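CalS10 (Micromonospora echinospora, PDB 6UK5) binds S-adenosylmethionine and probably methylates an amino pentose in calicheamicin biosynthesis by Micromonospora echinospora. Local coordinates at residues R100-D105 and F109-T114; A140-L145 and A228-E233; E221-A226 and G245-T250. All coordinates share one frame; numbering follows the deposited sequence.

How the contacts relate
From the N terminus, contact 1 (100-105 with 109-114) comes first: three residues separate its segments, so it closes a tight turn after strand 101-103, at one edge of the Rossmann-like sheet and beside the bound cofactor. Contact 2 (140-145 with 228-233) follows in series and closes a much longer excursion, including the long strands of the second sheet. Contact 3 (221-226 with 245-250) opens before contact 2 closes, so these two cross; both use helix 220-229, and E233 O receives T250 N between neighbouring strands. H144 links contacts 1 and 2, lying against F109. Together the contacts tie both edges of the seven-stranded sheet to its helices and loops.

Contact 1 (R100-D105 and F109-T114); sequences RLHAGD and FDLGVT. With SAM (S-adenosylmethionine), chain D.
D105 and F109 close the turn beyond strand 101-103 at the adenine end of the S-adenosylmethionine pocket, a place where class I methyltransferases commonly carry an acidic residue. F109 N donates to D105 O at 2.9 Å. With CG lodged between its own N and carbonyl carbon (chi1 71°), F109 brings the edge of its ring to the same oxygen, D105 O being 3.5 Å from F109 CD1.

The side chain of D105 runs to the cofactor. D105 OD1 takes the adenine N6 of SAM at 2.8 Å in a nearly straight bond (168°), while D105 OD2 forms a salt bridge with R107. M106 N also hydrogen-bonds the cofactor.

Farther back, the imidazole of H102 on the strand carries L111 CD2, from the loop, over one face, 3.3 Å from the ring centroid and 17° off the normal: a CH-pi contact. H102 NE2 bonds E80 OE1, which helps fix the rotation of that ring. An Asx turn bends the chain through L111, G112 N donating to D110 OD1 at 2.8 Å.

One residue thus faces two ways: the backbone oxygen of D105 holds the turn, and its carboxylate, probably oriented by R107, reads the exocyclic amine of adenine.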
ATOM      1  N   ARG A 100      -8.095 -20.267 -28.555  1.00 67.70           N
ATOM      2  CA  ARG A 100      -7.385 -19.525 -29.589  1.00 67.42           C
ATOM      3  C   ARG A 100      -7.402 -18.044 -29.235  1.00 68.57           C
ATOM      4  O   ARG A 100      -8.464 -17.412 -29.209  1.00 67.15           O
ATOM      5  CB  ARG A 100      -8.011 -19.763 -30.961  1.00 68.43           C
ATOM      6  CG  ARG A 100      -7.211 -19.128 -32.101  1.00 71.20           C
ATOM      7  CD  ARG A 100      -5.836 -19.779 -32.264  1.00 73.64           C
ATOM      8  NE  ARG A 100      -5.002 -19.090 -33.251  1.00 81.15           N
ATOM      9  CZ  ARG A 100      -3.930 -18.353 -32.952  1.00 78.35           C
ATOM     10  NH1 ARG A 100      -3.536 -18.199 -31.694  1.00 71.93           N
ATOM     11  NH2 ARG A 100      -3.241 -17.770 -33.922  1.00 87.60           N
ATOM     12  N   LEU A 101      -6.223 -17.497 -28.958  1.00 69.14           N
ATOM     13  CA  LEU A 101      -6.038 -16.087 -28.656  1.00 69.14           C
ATOM     14  C   LEU A 101      -5.164 -15.473 -29.738  1.00 69.93           C
ATOM     15  O   LEU A 101      -4.202 -16.095 -30.199  1.00 72.44           O
ATOM     16  CB  LEU A 101      -5.393 -15.900 -27.281  1.00 69.52           C
ATOM     17  CG  LEU A 101      -6.164 -16.500 -26.105  1.00 69.03           C
ATOM     18  CD1 LEU A 101      -5.505 -16.148 -24.783  1.00 76.74           C
ATOM     19  CD2 LEU A 101      -7.609 -16.026 -26.098  1.00 72.83           C
ATOM     20  N   HIS A 102      -5.497 -14.248 -30.131  1.00 68.46           N
ATOM     21  CA  HIS A 102      -4.822 -13.566 -31.223  1.00 69.54           C
ATOM     22  C   HIS A 102      -4.203 -12.268 -30.737  1.00 61.11           C
ATOM     23  O   HIS A 102      -4.830 -11.509 -29.991  1.00 59.65           O
ATOM     24  CB  HIS A 102      -5.796 -13.267 -32.366  1.00 68.42           C
ATOM     25  CG  HIS A 102      -6.573 -14.459 -32.823  1.00 75.64           C
ATOM     26  ND1 HIS A 102      -6.193 -15.228 -33.902  1.00 80.69           N
ATOM     27  CD2 HIS A 102      -7.709 -15.019 -32.344  1.00 78.13           C
ATOM     28  CE1 HIS A 102      -7.063 -16.209 -34.068  1.00 81.97           C
ATOM     29  NE2 HIS A 102      -7.993 -16.103 -33.136  1.00 77.70           N
ATOM     30  N   ALA A 103      -2.967 -12.021 -31.157  1.00 56.70           N
ATOM     31  CA  ALA A 103      -2.368 -10.708 -30.986  1.00 53.85           C
ATOM     32  C   ALA A 103      -2.854  -9.827 -32.127  1.00 55.28           C
ATOM     33  O   ALA A 103      -2.760 -10.210 -33.297  1.00 52.93           O
ATOM     34  CB  ALA A 103      -0.844 -10.794 -30.986  1.00 49.79           C
ATOM     35  N   GLY A 104      -3.377  -8.656 -31.794  1.00 56.97           N
ATOM     36  CA  GLY A 104      -3.954  -7.825 -32.833  1.00 59.15           C
ATOM     37  C   GLY A 104      -4.294  -6.449 -32.314  1.00 57.62           C
ATOM     38  O   GLY A 104      -4.270  -6.184 -31.109  1.00 54.51           O
ATOM     39  N   ASP A 105      -4.613  -5.575 -33.261  1.00 61.35           N
ATOM     40  CA  ASP A 105      -5.078  -4.228 -32.978  1.00 59.11           C
ATOM     41  C   ASP A 105      -6.572  -4.135 -33.240  1.00 60.71           C
ATOM     42  O   ASP A 105      -7.054  -4.544 -34.302  1.00 58.59           O
ATOM     43  CB  ASP A 105      -4.326  -3.199 -33.822  1.00 55.98           C
ATOM     44  CG  ASP A 105      -4.483  -1.787 -33.292  1.00 57.12           C
ATOM     45  OD1 ASP A 105      -5.618  -1.413 -32.923  1.00 58.94           O
ATOM     46  OD2 ASP A 105      -3.472  -1.053 -33.237  1.00 53.43           O
ATOM     47  N   PHE A 109      -7.681  -5.522 -36.961  1.00 64.55           N
ATOM     48  CA  PHE A 109      -7.486  -6.964 -37.008  1.00 67.18           C
ATOM     49  C   PHE A 109      -8.380  -7.597 -38.073  1.00 68.12           C
ATOM     50  O   PHE A 109      -9.401  -7.038 -38.486  1.00 67.84           O
ATOM     51  CB  PHE A 109      -7.785  -7.596 -35.645  1.00 65.38           C
ATOM     52  CG  PHE A 109      -9.246  -7.600 -35.278  1.00 61.18           C
ATOM     53  CD1 PHE A 109      -9.906  -6.426 -34.960  1.00 63.08           C
ATOM     54  CD2 PHE A 109      -9.952  -8.792 -35.228  1.00 58.33           C
ATOM     55  CE1 PHE A 109     -11.249  -6.437 -34.618  1.00 59.97           C
ATOM     56  CE2 PHE A 109     -11.289  -8.809 -34.881  1.00 53.74           C
ATOM     57  CZ  PHE A 109     -11.938  -7.630 -34.577  1.00 57.62           C
ATOM     58  N   ASP A 110      -7.971  -8.781 -38.521  1.00 70.87           N
ATOM     59  CA  ASP A 110      -8.764  -9.583 -39.446  1.00 73.34           C
ATOM     60  C   ASP A 110      -8.469 -11.043 -39.156  1.00 73.27           C
ATOM     61  O   ASP A 110      -7.317 -11.475 -39.258  1.00 75.68           O
ATOM     62  CB  ASP A 110      -8.443  -9.249 -40.904  1.00 73.19           C
ATOM     63  CG  ASP A 110      -9.367  -9.947 -41.878  1.00 72.59           C
ATOM     64  OD1 ASP A 110     -10.013 -10.942 -41.486  1.00 71.59           O
ATOM     65  OD2 ASP A 110      -9.447  -9.496 -43.037  1.00 69.63           O
ATOM     66  N   LEU A 111      -9.506 -11.797 -38.798  1.00 70.32           N
ATOM     67  CA  LEU A 111      -9.363 -13.205 -38.472  1.00 70.06           C
ATOM     68  C   LEU A 111     -10.057 -14.095 -39.491  1.00 69.32           C
ATOM     69  O   LEU A 111     -10.084 -15.318 -39.316  1.00 67.33           O
ATOM     70  CB  LEU A 111      -9.932 -13.482 -37.076  1.00 67.50           C
ATOM     71  CG  LEU A 111      -9.394 -12.619 -35.931  1.00 64.58           C
ATOM     72  CD1 LEU A 111     -10.388 -12.600 -34.772  1.00 64.50           C
ATOM     73  CD2 LEU A 111      -8.022 -13.078 -35.472  1.00 64.19           C
ATOM     74  N   GLY A 112     -10.605 -13.515 -40.559  1.00 70.80           N
ATOM     75  CA  GLY A 112     -11.196 -14.282 -41.632  1.00 71.65           C
ATOM     76  C   GLY A 112     -12.467 -15.013 -41.272  1.00 69.66           C
ATOM     77  O   GLY A 112     -13.010 -15.727 -42.124  1.00 75.95           O
ATOM     78  N   VAL A 113     -12.965 -14.856 -40.049  1.00 70.09           N
ATOM     79  CA  VAL A 113     -14.101 -15.626 -39.566  1.00 64.94           C
ATOM     80  C   VAL A 113     -15.098 -14.690 -38.903  1.00 61.89           C
ATOM     81  O   VAL A 113     -14.734 -13.626 -38.390  1.00 58.08           O
ATOM     82  CB  VAL A 113     -13.639 -16.716 -38.573  1.00 64.99           C
ATOM     83  CG1 VAL A 113     -12.885 -17.813 -39.308  1.00 64.67           C
ATOM     84  CG2 VAL A 113     -12.774 -16.106 -37.474  1.00 69.72           C
ATOM     85  N   THR A 114     -16.368 -15.088 -38.921  1.00 62.45           N
ATOM     86  CA  THR A 114     -17.422 -14.381 -38.211  1.00 58.69           C
ATOM     87  C   THR A 114     -17.677 -15.032 -36.855  1.00 63.11           C
ATOM     88  O   THR A 114     -17.308 -16.183 -36.609  1.00 61.92           O
ATOM     89  CB  THR A 114     -18.723 -14.343 -39.021  1.00 58.38           C
ATOM     90  OG1 THR A 114     -19.219 -15.675 -39.216  1.00 66.77           O
ATOM     91  CG2 THR A 114     -18.507 -13.667 -40.364  1.00 65.65           C
TER
HETATM   92  N   SAM D 302     -11.563  -7.068 -21.133  1.00 62.92           N
HETATM   93  CA  SAM D 302     -10.452  -6.610 -20.362  1.00 65.34           C
HETATM   94  C   SAM D 302     -10.691  -6.775 -18.829  1.00 62.85           C
HETATM   95  O   SAM D 302     -11.796  -6.406 -18.360  1.00 57.37           O
HETATM   96  OXT SAM D 302      -9.745  -7.261 -18.178  1.00 61.42           O
HETATM   97  CB  SAM D 302     -10.158  -5.141 -20.692  1.00 62.48           C
HETATM   98  CG  SAM D 302      -8.725  -4.848 -20.278  1.00 62.69           C
HETATM   99  SD  SAM D 302      -8.625  -3.049 -20.149  1.00 57.16           S
HETATM  100  CE  SAM D 302      -7.202  -2.875 -19.085  1.00 68.84           C
HETATM  101  C5' SAM D 302      -7.946  -2.434 -21.738  1.00 60.53           C
HETATM  102  C4' SAM D 302      -7.209  -3.421 -22.652  1.00 59.88           C
HETATM  103  O4' SAM D 302      -7.306  -2.952 -24.008  1.00 64.17           O
HETATM  104  C3' SAM D 302      -5.716  -3.578 -22.348  1.00 61.60           C
HETATM  105  O3' SAM D 302      -5.440  -4.874 -21.824  1.00 59.25           O
HETATM  106  C2' SAM D 302      -5.016  -3.382 -23.707  1.00 62.27           C
HETATM  107  O2' SAM D 302      -4.084  -4.423 -23.979  1.00 59.70           O
HETATM  108  C1' SAM D 302      -6.171  -3.402 -24.708  1.00 66.02           C
HETATM  109  N9  SAM D 302      -5.983  -2.540 -25.868  1.00 66.80           N
HETATM  110  C8  SAM D 302      -5.784  -1.182 -25.879  1.00 66.70           C
HETATM  111  N7  SAM D 302      -5.728  -0.660 -27.079  1.00 64.22           N
HETATM  112  C5  SAM D 302      -5.908  -1.744 -27.920  1.00 63.36           C
HETATM  113  C6  SAM D 302      -5.976  -1.861 -29.322  1.00 61.55           C
HETATM  114  N6  SAM D 302      -5.811  -0.835 -30.161  1.00 62.09           N
HETATM  115  N1  SAM D 302      -6.209  -3.086 -29.841  1.00 59.60           N
HETATM  116  C2  SAM D 302      -6.352  -4.120 -29.007  1.00 60.55           C
HETATM  117  N3  SAM D 302      -6.296  -4.135 -27.674  1.00 61.54           N
HETATM  118  C4  SAM D 302      -6.071  -2.910 -27.190  1.00 63.87           C

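Contact 2 (A140-L145 and A228-E233)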
ATOM      1  N   ALA A 140     -14.457  -2.649 -37.476  1.00 69.11           N
ATOM      2  CA  ALA A 140     -13.750  -3.924 -37.550  1.00 65.41           C
ATOM      3  C   ALA A 140     -14.502  -5.011 -36.791  1.00 60.92           C
ATOM      4  O   ALA A 140     -14.758  -6.094 -37.328  1.00 55.41           O
ATOM      5  CB  ALA A 140     -12.332  -3.766 -37.003  1.00 66.16           C
ATOM      6  N   MET A 141     -14.861  -4.738 -35.533  1.00 60.19           N
ATOM      7  CA  MET A 141     -15.617  -5.709 -34.747  1.00 59.77           C
ATOM      8  C   MET A 141     -16.882  -6.141 -35.477  1.00 57.85           C
ATOM      9  O   MET A 141     -17.209  -7.333 -35.530  1.00 54.10           O
ATOM     10  CB  MET A 141     -15.972  -5.117 -33.380  1.00 58.61           C
ATOM     11  CG  MET A 141     -14.783  -4.677 -32.545  1.00 55.46           C
ATOM     12  SD  MET A 141     -15.273  -4.315 -30.846  1.00 52.57           S
ATOM     13  CE  MET A 141     -14.819  -2.591 -30.687  1.00 54.22           C
ATOM     14  N   SER A 142     -17.614  -5.179 -36.042  1.00 58.49           N
ATOM     15  CA  SER A 142     -18.847  -5.506 -36.749  1.00 52.78           C
ATOM     16  C   SER A 142     -18.586  -6.390 -37.962  1.00 54.35           C
ATOM     17  O   SER A 142     -19.423  -7.233 -38.307  1.00 55.47           O
ATOM     18  CB  SER A 142     -19.557  -4.221 -37.173  1.00 51.83           C
ATOM     19  OG  SER A 142     -20.754  -4.505 -37.876  1.00 59.85           O
ATOM     20  N   ALA A 143     -17.439  -6.218 -38.621  1.00 54.28           N
ATOM     21  CA  ALA A 143     -17.117  -7.060 -39.768  1.00 58.43           C
ATOM     22  C   ALA A 143     -17.000  -8.522 -39.364  1.00 58.31           C
ATOM     23  O   ALA A 143     -17.257  -9.417 -40.178  1.00 60.24           O
ATOM     24  CB  ALA A 143     -15.821  -6.585 -40.419  1.00 56.41           C
ATOM     25  N   HIS A 144     -16.603  -8.781 -38.122  1.00 57.10           N
ATOM     26  CA  HIS A 144     -16.458 -10.127 -37.592  1.00 60.00           C
ATOM     27  C   HIS A 144     -17.765 -10.685 -37.039  1.00 57.08           C
ATOM     28  O   HIS A 144     -17.753 -11.746 -36.407  1.00 58.56           O
ATOM     29  CB  HIS A 144     -15.376 -10.125 -36.509  1.00 59.30           C
ATOM     30  CG  HIS A 144     -13.992  -9.949 -37.052  1.00 61.62           C
ATOM     31  ND1 HIS A 144     -13.505  -8.726 -37.461  1.00 57.17           N
ATOM     32  CD2 HIS A 144     -12.988 -10.836 -37.244  1.00 62.65           C
ATOM     33  CE1 HIS A 144     -12.267  -8.870 -37.898  1.00 57.48           C
ATOM     34  NE2 HIS A 144     -11.927 -10.140 -37.771  1.00 57.98           N
ATOM     35  N   LEU A 145     -18.880  -9.992 -37.251  1.00 56.53           N
ATOM     36  CA  LEU A 145     -20.190 -10.453 -36.817  1.00 59.03           C
ATOM     37  C   LEU A 145     -20.951 -11.084 -37.974  1.00 62.31           C
ATOM     38  O   LEU A 145     -20.974 -10.543 -39.084  1.00 65.44           O
ATOM     39  CB  LEU A 145     -21.020  -9.305 -36.242  1.00 57.05           C
ATOM     40  CG  LEU A 145     -20.665  -8.845 -34.832  1.00 56.02           C
ATOM     41  CD1 LEU A 145     -21.471  -7.611 -34.473  1.00 58.44           C
ATOM     42  CD2 LEU A 145     -20.905  -9.959 -33.826  1.00 53.70           C
ATOM     43  N   ALA A 228     -23.985   2.808 -36.735  1.00 51.22           N
ATOM     44  CA  ALA A 228     -24.709   2.932 -37.996  1.00 50.19           C
ATOM     45  C   ALA A 228     -23.748   2.902 -39.177  1.00 52.52           C
ATOM     46  O   ALA A 228     -24.018   2.252 -40.194  1.00 58.84           O
ATOM     47  CB  ALA A 228     -25.534   4.218 -37.998  1.00 51.98           C
ATOM     48  N   ALA A 229     -22.617   3.604 -39.060  1.00 50.39           N
ATOM     49  CA  ALA A 229     -21.606   3.556 -40.108  1.00 51.44           C
ATOM     50  C   ALA A 229     -21.145   2.128 -40.371  1.00 52.23           C
ATOM     51  O   ALA A 229     -20.699   1.814 -41.480  1.00 49.89           O
ATOM     52  CB  ALA A 229     -20.413   4.435 -39.723  1.00 54.79           C
ATOM     53  N   ALA A 230     -21.240   1.255 -39.367  1.00 51.02           N
ATOM     54  CA  ALA A 230     -20.795  -0.128 -39.467  1.00 50.97           C
ATOM     55  C   ALA A 230     -21.946  -1.111 -39.677  1.00 56.18           C
ATOM     56  O   ALA A 230     -21.768  -2.317 -39.472  1.00 57.24           O
ATOM     57  CB  ALA A 230     -19.999  -0.511 -38.218  1.00 54.36           C
ATOM     58  N   GLY A 231     -23.117  -0.626 -40.076  1.00 59.67           N
ATOM     59  CA  GLY A 231     -24.218  -1.517 -40.402  1.00 56.97           C
ATOM     60  C   GLY A 231     -24.874  -2.160 -39.199  1.00 58.96           C
ATOM     61  O   GLY A 231     -25.269  -3.331 -39.267  1.00 60.99           O
ATOM     62  N   CYS A 232     -24.995  -1.424 -38.095  1.00 56.73           N
ATOM     63  CA  CYS A 232     -25.532  -1.960 -36.853  1.00 59.61           C
ATOM     64  C   CYS A 232     -26.623  -1.068 -36.282  1.00 60.25           C
ATOM     65  O   CYS A 232     -26.517   0.161 -36.305  1.00 59.46           O
ATOM     66  CB  CYS A 232     -24.430  -2.129 -35.804  1.00 59.17           C
ATOM     67  SG  CYS A 232     -23.378  -3.576 -36.042  1.00 55.52           S
ATOM     68  N   GLU A 233     -27.675  -1.709 -35.780  1.00 64.75           N
ATOM     69  CA  GLU A 233     -28.733  -1.054 -35.018  1.00 63.29           C
ATOM     70  C   GLU A 233     -28.378  -1.138 -33.540  1.00 61.04           C
ATOM     71  O   GLU A 233     -28.208  -2.236 -33.000  1.00 64.31           O
ATOM     72  CB  GLU A 233     -30.074  -1.720 -35.326  1.00 67.27           C
ATOM     73  CG  GLU A 233     -30.775  -1.105 -36.525  1.00 73.41           C
ATOM     74  CD  GLU A 233     -31.644  -2.080 -37.281  1.00 71.65           C
ATOM     75  OE1 GLU A 233     -32.179  -1.669 -38.334  1.00 73.01           O
ATOM     76  OE2 GLU A 233     -31.772  -3.246 -36.846  1.00 74.53           O
TER
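S142 OG approaches the flat peptide carbonyl of A230 tilted by 20° from its plane, donating a hydrogen bond of 2.9 Å to A230 O. The other flat group is the H144 imidazole. At its edge, A140 O lies in the ring plane and takes H144 ND1 at 2.9 Å, nearly straight (172°), although the donor stands well above the plane of that carbonyl. H144 NE2 bonds L111 N, and the ring stacks with that of F109, so its rotation is held from several sides.

The serine reaches across because OG is anti to its backbone N (chi1 179°). C232 SG stands 3.3 Å from S142 OG, and the methyl of A230 packs on the serine, A230 CB to S142 CB being 3.9 Å.

Two helix ends meet here. Helix 131-143 stops just before H144, whose side chain turns back onto the last turn. Helix 220-229 ends in a Schellman motif, with C232 N bonded to F227 O, G231 N to A228 O at 3.0 Å, and G231 as the positive-phi C-prime residue. That reversal presents the A230 carbonyl to S142 and starts edge strand 232-237 of the Rossmann-like sheet at C232. R251 of the adjacent strand touches S142 and L145, while A249 lies against C232.

Contact 3 (E221-A226 and G245-T250)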
ATOM      1  N   GLU A 221     -23.807  10.408 -29.319  1.00 53.88           N
ATOM      2  CA  GLU A 221     -23.954  10.722 -30.737  1.00 56.90           C
ATOM      3  C   GLU A 221     -22.845  10.084 -31.565  1.00 56.24           C
ATOM      4  O   GLU A 221     -23.072   9.664 -32.706  1.00 56.47           O
ATOM      5  CB  GLU A 221     -23.946  12.241 -30.922  1.00 56.22           C
ATOM      6  CG  GLU A 221     -24.458  12.720 -32.265  1.00 60.02           C
ATOM      7  CD  GLU A 221     -24.831  14.184 -32.249  1.00 64.43           C
ATOM      8  OE1 GLU A 221     -23.983  15.010 -31.843  1.00 62.40           O
ATOM      9  OE2 GLU A 221     -25.980  14.498 -32.632  1.00 66.20           O
ATOM     10  N   GLU A 222     -21.638  10.007 -31.008  1.00 58.61           N
ATOM     11  CA  GLU A 222     -20.510   9.451 -31.748  1.00 55.28           C
ATOM     12  C   GLU A 222     -20.619   7.934 -31.850  1.00 53.14           C
ATOM     13  O   GLU A 222     -20.432   7.360 -32.929  1.00 57.13           O
ATOM     14  CB  GLU A 222     -19.206   9.875 -31.077  1.00 62.13           C
ATOM     15  CG  GLU A 222     -18.548  11.067 -31.764  1.00 66.70           C
ATOM     16  CD  GLU A 222     -17.747  11.926 -30.804  1.00 65.33           C
ATOM     17  OE1 GLU A 222     -17.488  11.475 -29.668  1.00 61.05           O
ATOM     18  OE2 GLU A 222     -17.393  13.064 -31.180  1.00 65.67           O
ATOM     19  N   TYR A 223     -20.918   7.265 -30.733  1.00 54.89           N
ATOM     20  CA  TYR A 223     -21.156   5.827 -30.780  1.00 50.11           C
ATOM     21  C   TYR A 223     -22.276   5.491 -31.758  1.00 51.50           C
ATOM     22  O   TYR A 223     -22.108   4.650 -32.648  1.00 52.23           O
ATOM     23  CB  TYR A 223     -21.504   5.291 -29.387  1.00 52.28           C
ATOM     24  CG  TYR A 223     -20.384   5.316 -28.368  1.00 52.22           C
ATOM     25  CD1 TYR A 223     -19.261   4.515 -28.525  1.00 49.36           C
ATOM     26  CD2 TYR A 223     -20.472   6.103 -27.227  1.00 51.91           C
ATOM     27  CE1 TYR A 223     -18.242   4.518 -27.589  1.00 44.09           C
ATOM     28  CE2 TYR A 223     -19.458   6.113 -26.285  1.00 49.24           C
ATOM     29  CZ  TYR A 223     -18.347   5.317 -26.470  1.00 44.49           C
ATOM     30  OH  TYR A 223     -17.335   5.321 -25.536  1.00 45.06           O
ATOM     31  N   ASP A 224     -23.438   6.130 -31.594  1.00 51.45           N
ATOM     32  CA  ASP A 224     -24.573   5.834 -32.462  1.00 49.98           C
ATOM     33  C   ASP A 224     -24.200   5.981 -33.932  1.00 50.39           C
ATOM     34  O   ASP A 224     -24.650   5.199 -34.778  1.00 48.72           O
ATOM     35  CB  ASP A 224     -25.748   6.753 -32.122  1.00 53.00           C
ATOM     36  CG  ASP A 224     -26.453   6.348 -30.849  1.00 50.09           C
ATOM     37  OD1 ASP A 224     -26.306   5.177 -30.434  1.00 49.15           O
ATOM     38  OD2 ASP A 224     -27.161   7.202 -30.273  1.00 54.11           O
ATOM     39  N   ALA A 225     -23.373   6.979 -34.254  1.00 53.18           N
ATOM     40  CA  ALA A 225     -22.942   7.170 -35.635  1.00 52.49           C
ATOM     41  C   ALA A 225     -21.952   6.093 -36.063  1.00 53.04           C
ATOM     42  O   ALA A 225     -21.961   5.657 -37.219  1.00 51.54           O
ATOM     43  CB  ALA A 225     -22.329   8.560 -35.807  1.00 52.42           C
ATOM     44  N   ALA A 226     -21.082   5.658 -35.148  1.00 56.54           N
ATOM     45  CA  ALA A 226     -20.101   4.637 -35.501  1.00 56.78           C
ATOM     46  C   ALA A 226     -20.767   3.286 -35.744  1.00 53.22           C
ATOM     47  O   ALA A 226     -20.393   2.564 -36.675  1.00 50.49           O
ATOM     48  CB  ALA A 226     -19.047   4.525 -34.400  1.00 56.70           C
ATOM     49  N   GLY A 245     -23.182   1.606 -17.745  1.00 62.25           N
ATOM     50  CA  GLY A 245     -24.100   1.149 -18.762  1.00 59.68           C
ATOM     51  C   GLY A 245     -23.401   0.250 -19.770  1.00 56.12           C
ATOM     52  O   GLY A 245     -22.274  -0.205 -19.579  1.00 55.64           O
ATOM     53  N   LEU A 246     -24.105   0.001 -20.872  1.00 55.69           N
ATOM     54  CA  LEU A 246     -23.657  -0.981 -21.850  1.00 54.92           C
ATOM     55  C   LEU A 246     -24.384  -0.747 -23.164  1.00 52.53           C
ATOM     56  O   LEU A 246     -25.617  -0.693 -23.187  1.00 55.87           O
ATOM     57  CB  LEU A 246     -23.925  -2.400 -21.336  1.00 58.45           C
ATOM     58  CG  LEU A 246     -23.035  -3.546 -21.813  1.00 57.52           C
ATOM     59  CD1 LEU A 246     -21.675  -3.503 -21.137  1.00 59.16           C
ATOM     60  CD2 LEU A 246     -23.737  -4.866 -21.534  1.00 54.25           C
ATOM     61  N   PHE A 247     -23.630  -0.614 -24.252  1.00 51.76           N
ATOM     62  CA  PHE A 247     -24.209  -0.598 -25.589  1.00 53.76           C
ATOM     63  C   PHE A 247     -24.360  -2.031 -26.084  1.00 56.59           C
ATOM     64  O   PHE A 247     -23.441  -2.843 -25.943  1.00 54.45           O
ATOM     65  CB  PHE A 247     -23.343   0.206 -26.560  1.00 51.61           C
ATOM     66  CG  PHE A 247     -23.486   1.694 -26.415  1.00 52.05           C
ATOM     67  CD1 PHE A 247     -24.633   2.339 -26.857  1.00 52.52           C
ATOM     68  CD2 PHE A 247     -22.484   2.447 -25.830  1.00 47.72           C
ATOM     69  CE1 PHE A 247     -24.772   3.710 -26.725  1.00 52.00           C
ATOM     70  CE2 PHE A 247     -22.617   3.818 -25.693  1.00 48.27           C
ATOM     71  CZ  PHE A 247     -23.763   4.449 -26.140  1.00 51.14           C
ATOM     72  N   VAL A 248     -25.523  -2.336 -26.652  1.00 63.06           N
ATOM     73  CA  VAL A 248     -25.805  -3.631 -27.259  1.00 61.13           C
ATOM     74  C   VAL A 248     -26.376  -3.362 -28.644  1.00 61.02           C
ATOM     75  O   VAL A 248     -27.481  -2.819 -28.769  1.00 64.25           O
ATOM     76  CB  VAL A 248     -26.777  -4.474 -26.422  1.00 66.43           C
ATOM     77  CG1 VAL A 248     -27.060  -5.796 -27.116  1.00 61.39           C
ATOM     78  CG2 VAL A 248     -26.204  -4.721 -25.033  1.00 60.99           C
ATOM     79  N   ALA A 249     -25.629  -3.732 -29.678  1.00 60.57           N
ATOM     80  CA  ALA A 249     -26.015  -3.498 -31.059  1.00 65.17           C
ATOM     81  C   ALA A 249     -26.066  -4.826 -31.803  1.00 66.56           C
ATOM     82  O   ALA A 249     -25.466  -5.820 -31.381  1.00 61.92           O
ATOM     83  CB  ALA A 249     -25.039  -2.541 -31.753  1.00 60.52           C
ATOM     84  N   THR A 250     -26.794  -4.836 -32.917  1.00 68.96           N
ATOM     85  CA  THR A 250     -26.947  -6.031 -33.736  1.00 69.82           C
ATOM     86  C   THR A 250     -26.642  -5.715 -35.192  1.00 68.81           C
ATOM     87  O   THR A 250     -26.956  -4.630 -35.691  1.00 66.62           O
ATOM     88  CB  THR A 250     -28.356  -6.636 -33.598  1.00 70.47           C
ATOM     89  OG1 THR A 250     -29.349  -5.642 -33.888  1.00 71.56           O
ATOM     90  CG2 THR A 250     -28.565  -7.192 -32.189  1.00 64.15           C
TER
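Y223 and F247 meet ring against ring in the buried seam between helix 220-229 and strand 246-251. The nearest atoms are Y223 CD2 and F247 CE2, 3.5 Å apart. The planes are inclined at 43° and the centroids lie 5.0 Å apart, an oblique pairing between parallel stacking and an edge-to-face contact. Each ring offers a face: F247 CD2 lies over that of Y223, and Y223 CB over that of F247, with Y223 CB 4.0 Å from F247 CZ. As whole side chains the two run at about a right angle to each other. Both leave the backbone with CG anti to the carbonyl carbon (chi1 -68° for Y223, -77° for F247), which directs the tyrosine off the helix and the phenylalanine off the strand into the same seam. D224 adds a looser contact, its OD1 lying 4.3 Å from F247 CE1.

A second layer packs round the pair: P155 touches both side chains, L153 and F218 pack on Y223, and Y236 from the neighbouring edge strand meets F247. Strand 246-251 is the antiparallel strand characteristic of class I methyltransferases, set between 149-153 and 232-237; backbone bonds of F247 with L153 and of V248 with A235 hold it in place.

The polar ends point to partners beyond the rings. Y223 OH bonds N126 ND2, D224 OD1 bonds S234 OG, and D224 OD2 makes a salt bridge with R220 NE. What joins helix to strand here is therefore apolar and aromatic, while the hydroxyl of Y223 and the carboxylate of D224 bond to residues outside the ring pair, which probably limits how far Y223 and D224 can turn.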